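Local coordinates for protein SmhA (Serratia marcescens, PDB 7A27) that is a component of Smh, a tripartite alpha-pore-forming toxin, and probably helps it to perforate target membranes, captured here in its soluble form, at residues A[254-257]-A[258-261]. Numbering follows the deposited sequence.
Sequences KANY and AKLA
The Tyr257 ring is met at its edge, near the ring plane, by the CD2 methyl of Leu260, which lies 4.2 Å from ring atom CD1. The two side chains run side by side and point the same way, three residues apart on one helical turn. Leu260 reaches this position with CG anti to its backbone N (chi1 -177°). The hydroxyl OH of Tyr257 is hydrogen-bonded to the carbonyl oxygen of Ile236, near the end of strand 230-237, which ties down the far end of the ring, and Tyr257 and Leu260 also pack on Ile176 of helix 160-188. The other flat group, the amide of Asn256, divides its two ends: ND2 donates to Asn179 OD1 on helix 160-188, whereas OD1 of Asn256 itself accepts from a water at 2.8 Å. That water in turn takes a hydrogen bond from Lys259 NZ at 2.9 Å, so the amide and ammonium are bridged rather than directly joined, Asn256 OD1 and Lys259 NZ being 4.1 Å apart. Bends at chi2, chi3 and chi4 curl the lysine chain back toward the amide. All of this sits on helix 247-268, part of the largely helical architecture expected of an alpha-pore-forming toxin, with one face against helix 160-188 and Ala255, Ala258 and Lys259 on the exposed side. Four successive i to i+4 bonds, Ala258 N to Lys254 O, Lys259 N to Ala255 O, Leu260 N to Asn256 O (2.8 Å) and Ala261 N to Tyr257 O, define the alpha-helical backbone, with N-H...O angles of 149 to 160°.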
loop_
_atom_site.group_PDB
_atom_site.type_symbol
_atom_site.label_atom_id
_atom_site.label_comp_id
_atom_site.label_asym_id
_atom_site.label_seq_id
_atom_site.Cartn_x
_atom_site.Cartn_y
_atom_site.Cartn_z
ATOM N N LYS A 254 -21.027 9.174 1.841
ATOM C CA LYS A 254 -22.267 9.004 2.646
ATOM C C LYS A 254 -23.448 8.782 1.688
ATOM O O LYS A 254 -24.169 7.767 1.842
ATOM C CB LYS A 254 -22.496 10.207 3.568
ATOM C CG LYS A 254 -23.663 10.058 4.535
ATOM C CD LYS A 254 -24.008 11.324 5.302
ATOM C CE LYS A 254 -25.253 11.159 6.155
ATOM N NZ LYS A 254 -25.841 12.462 6.531
ATOM N N ALA A 255 -23.607 9.697 0.726
ATOM C CA ALA A 255 -24.660 9.697 -0.314
ATOM C C ALA A 255 -24.616 8.385 -1.119
ATOM O O ALA A 255 -25.685 7.764 -1.303
ATOM C CB ALA A 255 -24.482 10.899 -1.200
ATOM N N ASN A 256 -23.436 7.973 -1.580
ATOM C CA ASN A 256 -23.263 6.737 -2.388
ATOM C C ASN A 256 -23.627 5.497 -1.562
ATOM O O ASN A 256 -24.290 4.613 -2.114
ATOM C CB ASN A 256 -21.867 6.676 -3.017
ATOM C CG ASN A 256 -21.738 7.609 -4.206
ATOM O OD1 ASN A 256 -22.736 7.950 -4.847
ATOM N ND2 ASN A 256 -20.514 8.011 -4.511
ATOM N N TYR A 257 -23.222 5.404 -0.290
ATOM C CA TYR A 257 -23.572 4.236 0.564
ATOM C C TYR A 257 -25.104 4.178 0.686
ATOM O O TYR A 257 -25.672 3.078 0.553
ATOM C CB TYR A 257 -22.831 4.227 1.907
ATOM C CG TYR A 257 -21.410 3.715 1.869
ATOM C CD1 TYR A 257 -21.083 2.532 1.228
ATOM C CD2 TYR A 257 -20.390 4.362 2.546
ATOM C CE1 TYR A 257 -19.785 2.041 1.216
ATOM C CE2 TYR A 257 -19.084 3.884 2.552
ATOM C CZ TYR A 257 -18.771 2.716 1.882
ATOM O OH TYR A 257 -17.486 2.229 1.888
ATOM N N ALA A 258 -25.767 5.318 0.871
ATOM C CA ALA A 258 -27.242 5.376 0.964
ATOM C C ALA A 258 -27.853 4.705 -0.276
ATOM O O ALA A 258 -28.727 3.823 -0.103
ATOM C CB ALA A 258 -27.722 6.801 1.118
ATOM N N LYS A 259 -27.395 5.097 -1.472
ATOM C CA LYS A 259 -27.890 4.578 -2.774
ATOM C C LYS A 259 -27.519 3.100 -2.935
ATOM O O LYS A 259 -28.336 2.347 -3.513
ATOM C CB LYS A 259 -27.342 5.390 -3.956
ATOM C CG LYS A 259 -27.827 6.836 -4.014
ATOM C CD LYS A 259 -28.063 7.399 -5.423
ATOM C CE LYS A 259 -26.859 8.069 -6.046
ATOM N NZ LYS A 259 -26.590 9.375 -5.408
ATOM N N LEU A 260 -26.336 2.701 -2.459
ATOM C CA LEU A 260 -25.855 1.301 -2.562
ATOM C C LEU A 260 -26.822 0.394 -1.790
ATOM O O LEU A 260 -27.183 -0.684 -2.324
ATOM C CB LEU A 260 -24.430 1.190 -2.014
ATOM C CG LEU A 260 -23.815 -0.206 -2.139
ATOM C CD1 LEU A 260 -23.754 -0.596 -3.600
ATOM C CD2 LEU A 260 -22.442 -0.310 -1.487
ATOM N N ALA A 261 -27.228 0.815 -0.589
ATOM C CA ALA A 261 -28.146 0.057 0.288
ATOM C C ALA A 261 -29.442 -0.239 -0.473
ATOM O O ALA A 261 -29.841 -1.409 -0.538
ATOM C CB ALA A 261 -28.404 0.833 1.551
HETATM O O HOH W 1 -23.940 10.417 -5.028
#